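Odorant-binding protein 2a (Homo sapiens, PDB 4RUN) binds and carries small hydrophobic volatile molecules, with higher affinity for aldehydes and large fatty acids. Local coordinates at residues M19-D22 and K23-E27; T120-E123 and A124-F128; E127-K130 and L131-K135. The protein carries 2 engineered substitutions. All coordinates share one frame; numbering follows the deposited sequence.

Interaction 1 (M19-D22 and K23-E27); sequences MVVD and KDFPE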
# COMPACT_ATOMS: atom_id res chain seq x y z
N MET A 19 3.46 -2.44 -6.57
CA MET A 19 4.13 -2.33 -5.29
C MET A 19 5.62 -2.04 -5.53
O MET A 19 6.18 -2.49 -6.53
CB MET A 19 3.89 -3.63 -4.57
CG MET A 19 4.35 -3.69 -3.14
SD MET A 19 3.36 -4.89 -2.21
CE MET A 19 4.17 -4.62 -0.62
N VAL A 20 6.25 -1.27 -4.64
CA VAL A 20 7.69 -0.94 -4.72
C VAL A 20 8.19 -0.85 -3.31
O VAL A 20 7.46 -0.44 -2.39
CB VAL A 20 7.99 0.38 -5.49
CG1 VAL A 20 7.69 1.62 -4.67
CG2 VAL A 20 9.44 0.44 -5.96
N VAL A 21 9.45 -1.23 -3.15
CA VAL A 21 10.08 -1.40 -1.85
C VAL A 21 11.52 -0.90 -1.91
O VAL A 21 12.14 -0.96 -2.96
CB VAL A 21 10.12 -2.89 -1.48
CG1 VAL A 21 8.76 -3.36 -0.99
CG2 VAL A 21 10.61 -3.74 -2.67
N ASP A 22 12.07 -0.42 -0.80
CA ASP A 22 13.47 -0.01 -0.82
C ASP A 22 14.37 -1.22 -1.05
O ASP A 22 13.95 -2.37 -0.90
CB ASP A 22 13.86 0.81 0.42
CG ASP A 22 13.68 0.06 1.72
OD1 ASP A 22 14.07 -1.12 1.82
OD2 ASP A 22 13.19 0.69 2.69
N LYS A 23 15.60 -0.95 -1.47
CA LYS A 23 16.59 -2.00 -1.70
C LYS A 23 17.02 -2.88 -0.52
O LYS A 23 17.70 -3.88 -0.75
CB LYS A 23 17.81 -1.43 -2.40
CG LYS A 23 17.46 -1.07 -3.83
CD LYS A 23 18.67 -1.00 -4.74
CE LYS A 23 18.20 -0.76 -6.17
NZ LYS A 23 17.63 -1.98 -6.81
N ASP A 24 16.67 -2.53 0.72
CA ASP A 24 16.93 -3.41 1.87
C ASP A 24 15.87 -4.49 2.03
O ASP A 24 16.12 -5.52 2.64
CB ASP A 24 17.01 -2.62 3.17
CG ASP A 24 18.07 -1.53 3.13
OD1 ASP A 24 19.22 -1.83 2.72
OD2 ASP A 24 17.75 -0.40 3.54
N PHE A 25 14.68 -4.23 1.48
CA PHE A 25 13.55 -5.16 1.53
C PHE A 25 13.92 -6.53 0.98
O PHE A 25 14.24 -6.65 -0.21
CB PHE A 25 12.41 -4.61 0.68
CG PHE A 25 11.09 -5.25 0.97
CD1 PHE A 25 10.26 -4.76 1.98
CD2 PHE A 25 10.68 -6.34 0.23
CE1 PHE A 25 9.04 -5.37 2.23
CE2 PHE A 25 9.48 -6.95 0.48
CZ PHE A 25 8.65 -6.47 1.49
N PRO A 26 13.87 -7.58 1.82
CA PRO A 26 14.21 -8.92 1.35
C PRO A 26 13.25 -9.45 0.30
O PRO A 26 12.04 -9.29 0.43
CB PRO A 26 14.14 -9.77 2.61
CG PRO A 26 14.17 -8.81 3.75
CD PRO A 26 13.54 -7.56 3.26
N GLU A 27 13.79 -10.07 -0.74
CA GLU A 27 12.97 -10.58 -1.83
C GLU A 27 11.99 -11.65 -1.34
O GLU A 27 10.81 -11.64 -1.69
CB GLU A 27 13.85 -11.13 -2.94
CG GLU A 27 13.18 -11.17 -4.31
CD GLU A 27 14.02 -11.88 -5.35
OE1 GLU A 27 15.21 -12.16 -5.08
OE2 GLU A 27 13.50 -12.16 -6.44

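Interaction 2 (T120-E123 and A124-F128); sequences TNLE and ALEEF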
# COMPACT_ATOMS: atom_id res chain seq x y z
N THR A 120 -5.96 -2.11 -14.36
CA THR A 120 -4.82 -1.23 -14.48
C THR A 120 -4.56 -0.84 -15.92
O THR A 120 -4.73 -1.62 -16.85
CB THR A 120 -3.57 -1.91 -13.91
OG1 THR A 120 -3.87 -2.45 -12.62
CG2 THR A 120 -2.43 -0.92 -13.79
N ASN A 121 -4.14 0.41 -16.09
CA ASN A 121 -3.71 0.91 -17.37
C ASN A 121 -2.20 0.96 -17.28
O ASN A 121 -1.65 1.20 -16.20
CB ASN A 121 -4.33 2.28 -17.61
CG ASN A 121 -4.12 2.80 -19.03
OD1 ASN A 121 -3.16 2.44 -19.71
ND2 ASN A 121 -5.00 3.69 -19.46
N LEU A 122 -1.52 0.69 -18.39
CA LEU A 122 -0.07 0.78 -18.44
C LEU A 122 0.37 2.22 -18.17
O LEU A 122 1.42 2.43 -17.58
CB LEU A 122 0.45 0.32 -19.80
CG LEU A 122 1.97 0.46 -19.99
CD1 LEU A 122 2.74 -0.24 -18.88
CD2 LEU A 122 2.40 -0.08 -21.34
N GLU A 123 -0.42 3.20 -18.57
CA GLU A 123 -0.04 4.60 -18.39
C GLU A 123 -0.02 4.93 -16.90
O GLU A 123 0.82 5.69 -16.44
CB GLU A 123 -0.97 5.54 -19.16
CG GLU A 123 -0.35 6.91 -19.45
CD GLU A 123 -1.10 7.74 -20.50
OE1 GLU A 123 -2.31 7.49 -20.77
OE2 GLU A 123 -0.47 8.66 -21.08
N ALA A 124 -0.91 4.32 -16.13
CA ALA A 124 -0.92 4.49 -14.70
C ALA A 124 0.31 3.87 -14.01
O ALA A 124 0.89 4.45 -13.10
CB ALA A 124 -2.20 3.91 -14.14
N LEU A 125 0.72 2.69 -14.48
CA LEU A 125 1.93 2.07 -13.98
C LEU A 125 3.14 2.91 -14.26
O LEU A 125 4.09 2.92 -13.49
CB LEU A 125 2.13 0.68 -14.60
CG LEU A 125 1.19 -0.43 -14.12
CD1 LEU A 125 1.45 -1.72 -14.89
CD2 LEU A 125 1.39 -0.65 -12.63
N GLU A 126 3.13 3.59 -15.39
CA GLU A 126 4.23 4.45 -15.77
C GLU A 126 4.34 5.70 -14.90
O GLU A 126 5.44 6.14 -14.58
CB GLU A 126 4.05 4.90 -17.21
CG GLU A 126 5.32 4.83 -18.00
CD GLU A 126 5.69 3.41 -18.31
OE1 GLU A 126 4.92 2.78 -19.05
OE2 GLU A 126 6.73 2.95 -17.82
N GLU A 127 3.20 6.30 -14.59
CA GLU A 127 3.19 7.47 -13.69
C GLU A 127 3.66 7.07 -12.30
O GLU A 127 4.38 7.83 -11.65
CB GLU A 127 1.79 8.07 -13.59
CG GLU A 127 1.32 8.74 -14.86
CD GLU A 127 2.25 9.86 -15.29
OE1 GLU A 127 2.66 9.83 -16.47
OE2 GLU A 127 2.55 10.75 -14.46
N PHE A 128 3.26 5.87 -11.88
CA PHE A 128 3.71 5.29 -10.64
C PHE A 128 5.23 5.16 -10.61
O PHE A 128 5.87 5.55 -9.65
CB PHE A 128 3.09 3.93 -10.46
CG PHE A 128 3.48 3.25 -9.18
CD1 PHE A 128 3.13 3.81 -7.97
CD2 PHE A 128 4.16 2.04 -9.19
CE1 PHE A 128 3.45 3.19 -6.79
CE2 PHE A 128 4.49 1.40 -8.00
CZ PHE A 128 4.13 1.99 -6.80

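Interaction 3 (E127-K130 and L131-K135); sequences EFKK and LVQHK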
# COMPACT_ATOMS: atom_id res chain seq x y z
N GLU A 127 3.20 6.30 -14.59
CA GLU A 127 3.19 7.47 -13.69
C GLU A 127 3.66 7.07 -12.30
O GLU A 127 4.38 7.83 -11.65
CB GLU A 127 1.79 8.07 -13.59
CG GLU A 127 1.32 8.74 -14.86
CD GLU A 127 2.25 9.86 -15.29
OE1 GLU A 127 2.66 9.83 -16.47
OE2 GLU A 127 2.55 10.75 -14.46
N PHE A 128 3.26 5.87 -11.88
CA PHE A 128 3.71 5.29 -10.64
C PHE A 128 5.23 5.16 -10.61
O PHE A 128 5.87 5.55 -9.65
CB PHE A 128 3.09 3.93 -10.46
CG PHE A 128 3.48 3.25 -9.18
CD1 PHE A 128 3.13 3.81 -7.97
CD2 PHE A 128 4.16 2.04 -9.19
CE1 PHE A 128 3.45 3.19 -6.79
CE2 PHE A 128 4.49 1.40 -8.00
CZ PHE A 128 4.13 1.99 -6.80
N LYS A 129 5.79 4.62 -11.68
CA LYS A 129 7.23 4.47 -11.80
C LYS A 129 7.92 5.82 -11.72
O LYS A 129 8.86 5.99 -10.95
CB LYS A 129 7.54 3.79 -13.13
CG LYS A 129 9.00 3.64 -13.50
CD LYS A 129 9.09 2.83 -14.78
CE LYS A 129 10.32 3.16 -15.60
NZ LYS A 129 10.17 2.72 -17.02
N LYS A 130 7.47 6.77 -12.53
CA LYS A 130 7.99 8.15 -12.51
C LYS A 130 7.98 8.75 -11.11
O LYS A 130 8.95 9.35 -10.68
CB LYS A 130 7.16 9.07 -13.42
CG LYS A 130 7.30 8.80 -14.90
CD LYS A 130 6.10 9.39 -15.63
CE LYS A 130 6.42 9.74 -17.08
NZ LYS A 130 5.25 9.48 -17.96
N LEU A 131 6.85 8.62 -10.42
CA LEU A 131 6.72 9.19 -9.09
C LEU A 131 7.64 8.45 -8.10
O LEU A 131 8.29 9.05 -7.25
CB LEU A 131 5.27 9.13 -8.62
CG LEU A 131 4.98 9.54 -7.16
CD1 LEU A 131 3.53 10.00 -7.01
CD2 LEU A 131 5.30 8.41 -6.17
N VAL A 132 7.68 7.15 -8.24
CA VAL A 132 8.54 6.30 -7.44
C VAL A 132 10.01 6.71 -7.55
O VAL A 132 10.70 6.81 -6.53
CB VAL A 132 8.31 4.82 -7.81
CG1 VAL A 132 9.54 3.96 -7.54
CG2 VAL A 132 7.11 4.30 -7.05
N GLN A 133 10.48 6.97 -8.76
CA GLN A 133 11.87 7.36 -9.01
C GLN A 133 12.21 8.74 -8.45
O GLN A 133 13.34 8.97 -8.00
CB GLN A 133 12.15 7.34 -10.50
CG GLN A 133 12.12 5.94 -11.10
CD GLN A 133 12.18 5.95 -12.61
OE1 GLN A 133 11.53 6.78 -13.27
NE2 GLN A 133 12.94 5.01 -13.18
N HIS A 134 11.24 9.65 -8.52
CA HIS A 134 11.32 10.99 -7.91
C HIS A 134 11.71 10.87 -6.45
O HIS A 134 12.53 11.64 -5.96
CB HIS A 134 9.96 11.70 -8.07
CG HIS A 134 9.93 13.14 -7.64
ND1 HIS A 134 9.01 13.61 -6.71
CD2 HIS A 134 10.66 14.22 -8.01
CE1 HIS A 134 9.19 14.90 -6.52
NE2 HIS A 134 10.19 15.30 -7.30
N LYS A 135 11.13 9.89 -5.75
CA LYS A 135 11.37 9.70 -4.32
C LYS A 135 12.60 8.85 -3.96
O LYS A 135 12.76 8.47 -2.81
CB LYS A 135 10.13 9.09 -3.67
CG LYS A 135 8.89 9.97 -3.75
CD LYS A 135 7.77 9.40 -2.88
CE LYS A 135 6.48 10.20 -3.00
NZ LYS A 135 6.64 11.68 -2.84

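Interaction 1 (M19-D22 and K23-E27)
Val-21 sets one methyl squarely over the ring of Phe-25, where the strand 12-21 gives way to a turn. CG1 of Val-21 lies 3.5 Å from the centroid of the Phe-25 ring and only 10° off its normal, which defines a CH-pi contact over the face. Behind it, CB of Val-21 reaches CG of Phe-25 at 3.5 Å. The ring is brought there by CG of Phe-25 standing opposite its own backbone N (chi1 -163°), which folds the side chain back over the end of the strand. This apolar pair is the close-packed part, and Arg-108 and Arg-30 also touch the phenylalanine.

The turn is held by Asp-22. Its O accepts from N of Phe-25 at 3.1 Å, the N-H lying above the carbonyl plane, 52° out of it. OD1 of Asp-22 takes weak bonds from N of Asp-24 and N of Phe-25, each at 3.2 Å, while OD2 accepts from N of Tyr-109 on strand 106-115. The looser, exposed side belongs to Lys-23 and Asp-24: NZ of Lys-23 forms a salt bridge with Asp-141, and OD2 of Asp-24 comes within 4.1 Å of OD1 of Asp-22, a pairing of like charges that is probably unfavourable. The Phe-25 N to Asp-22 O bond closes a beta turn, and near-helical backbone angles at Lys-23 and Asp-24 make it type I, leaving the first strand of a lipocalin beta-barrel.

Interaction 2 (T120-E123 and A124-F128)
The N-terminal cap and first turn of the helix 122-134, the helix that packs beside the barrel in lipocalins, bring Thr-120 against Leu-125 and Asn-121 against the first amides. Asn-121 occupies the N-cap position: its OD1 accepts from N of Glu-123 at 3.1 Å with an almost straight N-H line (173°), although the donor stands above the amide plane of the side chain. With CG turned away from the backbone N (chi1 -171°), the amide oxygen is carried to a peptide N-H that has no preceding helical carbonyl to meet. The backbone O of Asn-121 starts the helical ladder, accepting from N of Leu-125 at 3.3 Å and, weakly, from N of Ala-124. Next along the ladder, N of Glu-126 binds O of Leu-122 at 3.0 Å, and N of Glu-127 binds O of Glu-123.

Side chains sort by face. Leu-125 faces the barrel strands, resting on Ala-18 and Leu-113, whereas Ala-124 is buried against the loop holding Thr-92 and Asp-94, its CB 3.4 Å from O of Asn-121. On the outer side, Leu-122 and Glu-126 run alongside each other in the same direction, with CD1 of Leu-122 3.7 Å from OE1 of Glu-126. In Glu-127, chi1 (-69°) sets CG beside the backbone N and 3.5 Å from O of Glu-123, while the bend at chi2 turns the carboxylate toward its salt-bridge partner, Lys-130. Just before the cap, Thr-120 (N') and Leu-125 (N4) occupy the positions of a hydrophobic staple: their side chains cross at about a right angle, and the methyl CG2 of Thr-120 touches CG of Leu-125 at 3.7 Å.

Interaction 3 (E127-K130 and L131-K135)
Phe-128 and Val-132 meet one turn apart on the C-terminal half of the helix 122-134, the helix flanking the lipocalin barrel. Backbone bonding comes first: four successive i to i+4 bonds join the two segments. N of Leu-131 binds O of Glu-127, and N of Val-132 binds O of Phe-128 at 2.8 Å. N of Gln-133 binds O of Lys-129 at 2.9 Å, and N of His-134 completes the series on O of Lys-130. The regular ladder ends there, since Lys-135 leaves helical geometry and its N makes only weak bonds to O of Leu-131 and O of Val-132.

Apolar packing faces the barrel. CG2 of Val-132 sits over one face of the Phe-128 ring, 3.8 Å from its centroid and 13° off the normal, a CH-pi contact. The ring swings out with CG anti to the backbone N (chi1 -179°), extending toward Ala-18, Ile-142 and Val-96, while Val-132 continues the same surface onto Val-20. Leu-131 adds Leu-89 and Val-96.

Polar and charged side chains take the remaining flanks. Lys-129 and Gln-133 run side by side in one direction, CE of Lys-129 being 4.0 Å from NE2 of Gln-133. The Gln-133 chain also passes close to the backbone, its CG 3.3 Å from O of Lys-129. Replacing Gln-133 with an alanine would probably leave the aliphatic part of Lys-129 without its neighbour and freer to turn. Three residues apart on the helix (i, i+3), NZ of Lys-130 forms a salt bridge with OE1 of Glu-127 at 3.0 Å, approaching from above the carboxylate plane.

Along the chain interaction 1 comes first, at the end of strand 12-21, and interactions 2 and 3 follow on the single helix 122-134, sharing Glu-127 and Phe-128. The centres of interactions 2 and 3 lie about 10 Å apart; that of interaction 1 is about 15 Å from interaction 3 and about 20 Å from interaction 2. Strand and helix nevertheless touch: CG1 of Val-20 lies 3.6 Å from CG2 of Val-132 and 4.2 Å from CZ of Phe-128. The helix therefore packs through its buried side on the first strand of the barrel, joining two elements distant in sequence within one lipocalin fold.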